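Local atomic coordinates of laccase (Botrytis aclada, PDB entry 3SQR), a protein that uses a type 1 copper and a three-copper centre to couple the one-electron oxidation of hydroquinone-type phenols to the reduction of dioxygen to water. Residues Y175-F180 / H207-E212; W166-F171 / H525-W530; E226-L229 / T233-F236. All blocks are in the same frame, centred on the assembly; numbering follows the deposited sequence.

Contact 1: Y175-F180 / H207-E212; sequences YGDGLF and HESVFE. With NAG (2-acetamido-2-deoxy-beta-D-glucopyranose), chain B; NAG (2-acetamido-2-deoxy-beta-D-glucopyranose), chain C.
The first torsion of Asp-177, chi1 -84°, sets CG anti to the carbonyl carbon and sends the carboxylate to the first turn of helix 210-217, while Ser-209 turns its OG anti to its backbone N, a rotation (chi1 174°) that leaves OG facing that carboxylate. The result is a helix N-cap reinforced from a distant loop, the one between strands 163-169 and 180-186 in the first multicopper oxidase region meeting a helix of the second. Ser-209 is the capping residue, its OG accepting from Phe-211 N at 3.1 Å. The same hydroxyl donates to Asp-177 OD2 in a very short bond of 2.5 Å. The other oxygen, Asp-177 OD1, takes the N-H of Val-210 on its syn side in an almost straight bond, 2.8 Å from Val-210 N. One carboxylate thus engages side chain and main-chain amide at the helix start, whose dipole would probably favour its negative charge. A salt bridge from Asp-177 OD1 to Arg-86 adds a second anchor. Val-210 lays CG1 against the carboxylate. Phe-211 lies between Asp-177 and the N-acetylglucosamine of chain C: its CB is 3.3 Å from O4 of that sugar, and its CD2 comes within 3.5 Å of Asp-177 OD2.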
# COMPACT_ATOMS: atom_id res chain seq x y z
N TYR A 175 -4.18 3.37 9.74
CA TYR A 175 -3.88 1.98 9.33
C TYR A 175 -2.79 1.36 10.19
O TYR A 175 -2.65 0.11 10.25
CB TYR A 175 -3.62 1.80 7.81
CG TYR A 175 -2.21 2.07 7.34
CD1 TYR A 175 -1.26 1.13 7.46
CD2 TYR A 175 -1.84 3.28 6.81
CE1 TYR A 175 0.01 1.31 7.06
CE2 TYR A 175 -0.50 3.50 6.39
CZ TYR A 175 0.40 2.50 6.51
OH TYR A 175 1.73 2.61 6.13
N GLY A 176 -2.04 2.20 10.90
CA GLY A 176 -1.08 1.72 11.88
C GLY A 176 -1.66 1.02 13.08
O GLY A 176 -0.98 0.24 13.77
N ASP A 177 -2.93 1.32 13.33
CA ASP A 177 -3.64 0.73 14.45
C ASP A 177 -4.52 -0.43 13.98
O ASP A 177 -5.37 -0.91 14.72
CB ASP A 177 -4.45 1.77 15.17
CG ASP A 177 -3.64 2.56 16.21
OD1 ASP A 177 -2.43 2.24 16.44
OD2 ASP A 177 -4.28 3.46 16.87
N GLY A 178 -4.30 -0.89 12.76
CA GLY A 178 -4.94 -2.10 12.24
C GLY A 178 -6.01 -1.88 11.18
O GLY A 178 -6.65 -2.87 10.79
N LEU A 179 -6.23 -0.63 10.74
CA LEU A 179 -7.32 -0.26 9.86
C LEU A 179 -6.99 -0.53 8.36
O LEU A 179 -6.78 0.38 7.54
CB LEU A 179 -7.79 1.17 10.11
CG LEU A 179 -9.16 1.51 9.60
CD1 LEU A 179 -10.28 0.49 10.00
CD2 LEU A 179 -9.56 2.94 10.16
N PHE A 180 -6.85 -1.80 8.07
CA PHE A 180 -6.55 -2.30 6.71
C PHE A 180 -7.08 -3.71 6.52
O PHE A 180 -7.36 -4.39 7.49
CB PHE A 180 -5.02 -2.29 6.48
CG PHE A 180 -4.27 -3.28 7.31
CD1 PHE A 180 -4.09 -4.59 6.85
CD2 PHE A 180 -3.75 -2.95 8.53
CE1 PHE A 180 -3.42 -5.55 7.61
CE2 PHE A 180 -3.03 -3.91 9.28
CZ PHE A 180 -2.91 -5.20 8.84
N HIS A 207 2.72 -1.93 20.68
CA HIS A 207 1.87 -2.38 21.81
C HIS A 207 1.15 -1.27 22.45
O HIS A 207 0.78 -1.37 23.64
CB HIS A 207 2.69 -3.18 22.81
CG HIS A 207 3.02 -4.54 22.32
ND1 HIS A 207 3.87 -5.38 23.00
CD2 HIS A 207 2.59 -5.23 21.23
CE1 HIS A 207 3.98 -6.51 22.33
NE2 HIS A 207 3.21 -6.44 21.25
N GLU A 208 0.83 -0.23 21.65
CA GLU A 208 -0.01 0.86 22.01
C GLU A 208 -0.44 1.54 20.71
O GLU A 208 0.14 1.31 19.68
CB GLU A 208 0.75 1.83 22.90
CG GLU A 208 2.04 2.41 22.25
CD GLU A 208 3.22 1.44 22.17
OE1 GLU A 208 3.37 0.68 23.13
OE2 GLU A 208 4.03 1.47 21.17
N SER A 209 -1.44 2.41 20.78
CA SER A 209 -1.93 3.10 19.59
C SER A 209 -0.81 3.97 19.07
O SER A 209 -0.17 4.69 19.82
CB SER A 209 -3.10 4.00 19.91
OG SER A 209 -3.56 4.81 18.81
N VAL A 210 -0.68 3.98 17.76
CA VAL A 210 0.27 4.84 17.07
C VAL A 210 0.01 6.30 17.46
O VAL A 210 0.92 7.16 17.44
CB VAL A 210 0.11 4.64 15.51
CG1 VAL A 210 -1.24 5.10 15.02
CG2 VAL A 210 1.16 5.40 14.75
N PHE A 211 -1.24 6.61 17.72
CA PHE A 211 -1.63 7.99 18.06
C PHE A 211 -1.06 8.44 19.40
O PHE A 211 -0.98 9.67 19.66
CB PHE A 211 -3.12 8.22 18.02
CG PHE A 211 -3.71 8.06 16.66
CD1 PHE A 211 -3.52 9.06 15.72
CD2 PHE A 211 -4.40 6.92 16.31
CE1 PHE A 211 -4.02 8.95 14.47
CE2 PHE A 211 -4.92 6.76 15.03
CZ PHE A 211 -4.75 7.80 14.11
N GLU A 212 -0.66 7.50 20.23
CA GLU A 212 0.02 7.83 21.50
C GLU A 212 1.48 8.19 21.32
O GLU A 212 2.10 8.85 22.21
CB GLU A 212 -0.13 6.68 22.47
CG GLU A 212 -1.60 6.55 22.79
CD GLU A 212 -1.93 6.08 24.16
OE1 GLU A 212 -1.28 5.11 24.62
OE2 GLU A 212 -2.92 6.63 24.72
C1 NAG B . -4.72 11.04 20.71
C2 NAG B . -4.03 10.17 21.73
C3 NAG B . -3.35 11.02 22.79
C4 NAG B . -2.54 12.16 22.14
C5 NAG B . -3.37 12.91 21.13
C6 NAG B . -2.68 14.06 20.39
C7 NAG B . -5.09 8.01 22.20
C8 NAG B . -6.18 7.30 22.97
N2 NAG B . -5.03 9.31 22.36
O3 NAG B . -2.49 10.15 23.46
O4 NAG B . -2.08 13.09 23.12
O5 NAG B . -3.80 11.93 20.17
O6 NAG B . -1.52 13.54 19.81
O7 NAG B . -4.28 7.44 21.51
C1 NAG C . -7.91 10.20 16.48
C2 NAG C . -7.18 11.48 16.82
C3 NAG C . -5.94 11.37 17.68
C4 NAG C . -6.32 10.60 18.92
C5 NAG C . -7.07 9.31 18.53
C6 NAG C . -7.71 8.62 19.72
C7 NAG C . -7.86 13.02 15.01
C8 NAG C . -7.30 13.78 13.83
N2 NAG C . -6.93 12.30 15.65
O3 NAG C . -5.47 12.69 17.94
O4 NAG C . -5.21 10.20 19.67
O5 NAG C . -8.15 9.53 17.67
O6 NAG C . -7.88 7.25 19.41
O7 NAG C . -9.05 13.13 15.30

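Contact 2: W166-F171 / H525-W530. With CU (copper (II) ion), chain F; CU (copper (II) ion), chain E; CU (copper (II) ion), chain D.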
# COMPACT_ATOMS: atom_id res chain seq x y z
N TRP A 166 -4.77 -4.19 -1.16
CA TRP A 166 -5.25 -4.04 0.18
C TRP A 166 -6.04 -2.75 0.21
O TRP A 166 -5.88 -1.93 -0.67
CB TRP A 166 -4.12 -4.04 1.19
CG TRP A 166 -3.03 -3.00 1.06
CD1 TRP A 166 -2.27 -2.69 -0.06
CD2 TRP A 166 -2.49 -2.19 2.11
NE1 TRP A 166 -1.30 -1.77 0.27
CE2 TRP A 166 -1.43 -1.43 1.58
CE3 TRP A 166 -2.82 -2.04 3.46
CZ2 TRP A 166 -0.74 -0.48 2.36
CZ3 TRP A 166 -2.12 -1.14 4.25
CH2 TRP A 166 -1.09 -0.35 3.70
N TYR A 167 -6.89 -2.63 1.20
CA TYR A 167 -7.61 -1.35 1.42
C TYR A 167 -7.21 -0.90 2.79
O TYR A 167 -6.97 -1.72 3.69
CB TYR A 167 -9.12 -1.51 1.27
CG TYR A 167 -9.76 -2.44 2.25
CD1 TYR A 167 -9.74 -3.79 2.08
CD2 TYR A 167 -10.47 -1.95 3.35
CE1 TYR A 167 -10.38 -4.66 3.00
CE2 TYR A 167 -11.09 -2.79 4.25
CZ TYR A 167 -11.03 -4.15 4.08
OH TYR A 167 -11.62 -4.94 4.99
N HIS A 168 -7.21 0.43 3.01
CA HIS A 168 -6.78 0.88 4.30
C HIS A 168 -7.24 2.27 4.53
O HIS A 168 -7.48 3.00 3.61
CB HIS A 168 -5.28 0.82 4.48
CG HIS A 168 -4.48 1.59 3.46
ND1 HIS A 168 -4.18 2.93 3.60
CD2 HIS A 168 -3.82 1.16 2.36
CE1 HIS A 168 -3.42 3.30 2.57
NE2 HIS A 168 -3.15 2.23 1.83
N SER A 169 -7.33 2.65 5.78
CA SER A 169 -7.60 4.08 6.01
C SER A 169 -6.48 4.92 5.46
O SER A 169 -5.32 4.57 5.57
CB SER A 169 -7.76 4.38 7.49
OG SER A 169 -7.84 5.79 7.67
N HIS A 170 -6.85 6.06 4.85
CA HIS A 170 -5.88 7.00 4.42
C HIS A 170 -6.06 8.29 5.26
O HIS A 170 -5.55 9.33 4.94
CB HIS A 170 -6.04 7.29 2.94
CG HIS A 170 -4.76 7.51 2.22
ND1 HIS A 170 -3.86 8.47 2.58
CD2 HIS A 170 -4.20 6.85 1.17
CE1 HIS A 170 -2.84 8.46 1.75
NE2 HIS A 170 -2.99 7.46 0.90
N PHE A 171 -6.65 8.14 6.43
CA PHE A 171 -6.90 9.24 7.35
C PHE A 171 -5.85 9.15 8.44
O PHE A 171 -5.86 8.23 9.31
CB PHE A 171 -8.30 9.14 7.91
CG PHE A 171 -8.64 10.21 8.89
CD1 PHE A 171 -8.26 10.09 10.20
CD2 PHE A 171 -9.37 11.29 8.49
CE1 PHE A 171 -8.60 11.05 11.13
CE2 PHE A 171 -9.73 12.29 9.40
CZ PHE A 171 -9.31 12.17 10.72
N HIS A 525 2.83 10.06 -2.37
CA HIS A 525 3.39 10.22 -1.07
C HIS A 525 4.24 9.06 -0.69
O HIS A 525 4.13 7.98 -1.26
CB HIS A 525 2.28 10.37 -0.04
CG HIS A 525 1.43 9.16 0.11
ND1 HIS A 525 1.56 8.27 1.16
CD2 HIS A 525 0.45 8.67 -0.68
CE1 HIS A 525 0.66 7.32 1.03
NE2 HIS A 525 -0.01 7.52 -0.10
N CYS A 526 5.15 9.32 0.25
CA CYS A 526 5.84 8.25 0.95
C CYS A 526 4.81 7.48 1.79
O CYS A 526 3.97 8.10 2.48
CB CYS A 526 6.92 8.81 1.86
SG CYS A 526 7.75 7.50 2.67
N HIS A 527 4.88 6.16 1.73
CA HIS A 527 3.93 5.30 2.42
C HIS A 527 4.42 4.93 3.82
O HIS A 527 3.72 4.17 4.56
CB HIS A 527 3.67 3.99 1.61
CG HIS A 527 2.24 3.52 1.65
ND1 HIS A 527 1.62 3.19 2.82
CD2 HIS A 527 1.32 3.31 0.66
CE1 HIS A 527 0.38 2.80 2.56
NE2 HIS A 527 0.16 2.89 1.26
N ILE A 528 5.57 5.45 4.24
CA ILE A 528 5.97 5.34 5.64
C ILE A 528 5.01 6.30 6.37
O ILE A 528 4.97 7.50 6.06
CB ILE A 528 7.43 5.72 5.86
CG1 ILE A 528 8.38 4.71 5.21
CG2 ILE A 528 7.70 5.87 7.41
CD1 ILE A 528 9.88 5.18 5.14
N ALA A 529 4.16 5.76 7.24
CA ALA A 529 3.07 6.51 7.75
C ALA A 529 3.54 7.77 8.45
O ALA A 529 2.92 8.80 8.28
CB ALA A 529 2.16 5.63 8.70
N TRP A 530 4.63 7.67 9.21
CA TRP A 530 5.18 8.87 9.82
C TRP A 530 5.52 9.92 8.80
O TRP A 530 5.21 11.10 9.06
CB TRP A 530 6.40 8.58 10.66
CG TRP A 530 6.27 7.43 11.61
CD1 TRP A 530 7.01 6.32 11.62
CD2 TRP A 530 5.38 7.33 12.72
NE1 TRP A 530 6.66 5.52 12.67
CE2 TRP A 530 5.67 6.15 13.37
CE3 TRP A 530 4.44 8.21 13.29
CZ2 TRP A 530 5.01 5.75 14.53
CZ3 TRP A 530 3.78 7.82 14.41
CH2 TRP A 530 4.07 6.59 15.01
CU CU F . -1.70 2.33 0.46
CU CU E . -1.79 6.80 -0.63
CU CU D . 9.57 8.36 3.63
O HOH W 1 -1.81 4.97 0.37
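Trp-166 brings the six-membered ring of its indole over to the His-527 imidazole, CZ2 lying 3.5 Å from CE1 of that histidine. The planes are tilted by 32°, so the overlap is oblique, and His-168 CD2 packs against one indole face. These three rings form an aromatic cluster beside a copper of the trinuclear centre of a multicopper oxidase. His-168 and His-527, extended from facing segments, both bind this copper through NE2, at 2.0 Å for His-168; His-126 completes the protein ligands. The imidazole of His-168 is kept from turning by its far nitrogen, since ND1 donates to Ser-169 O at 2.8 Å, with the carbonyl oxygen almost in the ring plane.

His-170 and His-525 likewise each give NE2 to a second copper. His-468 is a further ligand, and the water oxygen lies 2.1 Å from this copper. His-170 NE2 and His-525 NE2 approach to 3.1 Å because they share the ion, and the His-170 edge points at the His-525 face in an offset edge-to-face pair. His-525 ND1 is tied to Cys-526 O from above the carbonyl plane. Between the two histidines of 525-527, Cys-526 faces the other way and binds the type 1 copper through SG at 2.2 Å. This His-Cys-His sequence is the covalent path by which multicopper oxidases pass electrons from type 1 copper to the trinuclear centre.

In the fold, the contact sets strand 163-169, paired with 123-125 and 180-186, against the end of strand 520-526 and the start of helix 529-533, whose Trp-530 packs on helix 210-217.

Contact 3: E226-L229 / T233-F236. With NAG (2-acetamido-2-deoxy-beta-D-glucopyranose), chain K.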
# COMPACT_ATOMS: atom_id res chain seq x y z
N GLU A 226 7.20 -2.36 19.25
CA GLU A 226 7.47 -3.47 20.18
C GLU A 226 7.52 -4.80 19.54
O GLU A 226 8.18 -5.71 20.03
CB GLU A 226 6.39 -3.47 21.24
CG GLU A 226 6.50 -2.36 22.27
CD GLU A 226 6.10 -0.96 21.78
OE1 GLU A 226 5.33 -0.82 20.82
OE2 GLU A 226 6.63 0.04 22.32
N ASN A 227 6.87 -4.99 18.40
CA ASN A 227 6.89 -6.29 17.82
C ASN A 227 6.61 -6.16 16.30
O ASN A 227 6.64 -5.04 15.77
CB ASN A 227 5.82 -7.19 18.46
CG ASN A 227 6.20 -8.64 18.43
OD1 ASN A 227 7.30 -9.01 18.07
ND2 ASN A 227 5.21 -9.51 18.85
N THR A 228 6.45 -7.29 15.67
CA THR A 228 6.00 -7.40 14.26
C THR A 228 4.88 -8.43 14.22
O THR A 228 4.76 -9.24 15.14
CB THR A 228 7.12 -7.82 13.32
OG1 THR A 228 7.47 -9.19 13.58
CG2 THR A 228 8.38 -6.90 13.50
N LEU A 229 4.08 -8.43 13.15
CA LEU A 229 3.06 -9.47 12.91
C LEU A 229 3.23 -9.99 11.54
O LEU A 229 3.56 -9.24 10.60
CB LEU A 229 1.66 -8.94 13.04
CG LEU A 229 1.26 -8.34 14.39
CD1 LEU A 229 -0.09 -7.72 14.28
CD2 LEU A 229 1.24 -9.37 15.46
N THR A 233 -0.32 -12.19 13.30
CA THR A 233 0.12 -12.89 14.53
C THR A 233 1.61 -12.95 14.72
O THR A 233 2.38 -12.85 13.77
CB THR A 233 -0.54 -14.29 14.56
OG1 THR A 233 -0.37 -14.81 15.86
CG2 THR A 233 0.10 -15.17 13.52
N ASN A 234 2.02 -13.11 15.99
CA ASN A 234 3.37 -13.42 16.32
C ASN A 234 3.44 -13.86 17.78
O ASN A 234 2.46 -13.73 18.52
CB ASN A 234 4.30 -12.22 16.11
CG ASN A 234 5.74 -12.60 15.86
OD1 ASN A 234 6.12 -13.76 16.01
ND2 ASN A 234 6.54 -11.63 15.36
N THR A 235 4.57 -14.46 18.13
CA THR A 235 4.92 -14.69 19.51
C THR A 235 5.26 -13.39 20.19
O THR A 235 5.56 -12.36 19.56
CB THR A 235 6.09 -15.61 19.60
OG1 THR A 235 7.19 -15.12 18.79
CG2 THR A 235 5.69 -17.00 19.21
N PHE A 236 5.23 -13.39 21.51
CA PHE A 236 5.84 -12.32 22.26
C PHE A 236 6.09 -12.88 23.68
O PHE A 236 5.22 -13.53 24.24
CB PHE A 236 4.95 -11.11 22.36
CG PHE A 236 5.62 -9.89 22.87
CD1 PHE A 236 6.52 -9.19 22.07
CD2 PHE A 236 5.33 -9.37 24.12
CE1 PHE A 236 7.16 -8.03 22.57
CE2 PHE A 236 5.96 -8.24 24.64
CZ PHE A 236 6.85 -7.53 23.84
C1 NAG K . 12.80 -14.07 19.42
C2 NAG K . 12.27 -15.07 20.42
C3 NAG K . 13.42 -15.48 21.39
C4 NAG K . 14.57 -15.97 20.51
C5 NAG K . 15.03 -14.84 19.62
C6 NAG K . 16.14 -15.31 18.69
C7 NAG K . 9.89 -14.80 20.78
C8 NAG K . 8.80 -14.08 21.51
N2 NAG K . 11.16 -14.46 21.08
O3 NAG K . 12.94 -16.49 22.24
O4 NAG K . 15.69 -16.35 21.25
O5 NAG K . 13.97 -14.53 18.78
O6 NAG K . 16.22 -14.33 17.70
O7 NAG K . 9.57 -15.66 19.92
O HOH W 2 8.08 -11.63 18.68
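The carbonyl oxygen of Thr-235 is met by two groups: Asn-227 ND2 donates to Thr-235 O at 3.0 Å, and a water sits 2.8 Å from both Thr-235 O and Asn-227 OD1. The asparagine amide thus bonds the carbonyl directly through ND2, while the water lies between its OD1 and the same carbonyl oxygen. The setting is an edge strand, 227-230, of a six-stranded sheet in the cupredoxin-like middle part of the laccase. The chain turns back after it, and 233-236 runs at 148° to 226-229, linked to it here by side-chain amides reaching main-chain oxygens.

Asn-227 and Asn-234 both carry CG anti to the backbone N, which extends each amide toward the other segment; the two amide planes are only 11° apart. Asn-234 ND2 donates to Thr-228 O at 3.0 Å. This carbonyl is met from above its plane, whereas the oxygen lies in the plane of the donating amide. Both ND2 groups have a second acceptor, Asp-82 for Asn-227 and Asn-342 O for Asn-234, so each amide also ties in a neighbouring loop. Asn-234 OD1 takes Lys-252 NZ and the next backbone N-H, that of Thr-235.

At one end of the contact Leu-229 lays CD2 along the Thr-233 backbone. At the other, the Phe-236 ring slides past the Asn-227 amide with the planes 56° apart, CD1 being 3.5 Å from ND2, and CE1 approaches Glu-226 O. Thr-235 also meets a sugar: its OG1 donates to O7 of an N-acetylglucosamine at 2.7 Å, and the methyl C8 of that sugar rests 3.5 Å from Phe-236 CA.

Overall arrangement
Following the chain from the N terminus, strand 163-169 supplies the first half of contact 2, and the loop after it opens contact 1. The chain then runs through strands 180-186 and 195-205 before contact 1 closes at the start of helix 210-217. Contact 3 follows in series, a tight return just after strand 227-230. Contact 2 closes much later, at 525-530, so both other contacts nest inside its long loop. Contact 1 touches both: Leu-179 O meets Ser-169 N and Val-210 packs on Trp-530, while His-207 N bonds to Glu-226. Contacts 2 and 3 do not touch. Contact 1 joins the first multicopper oxidase region to the second and contact 2 the first to the third, while contact 3 stays within the second.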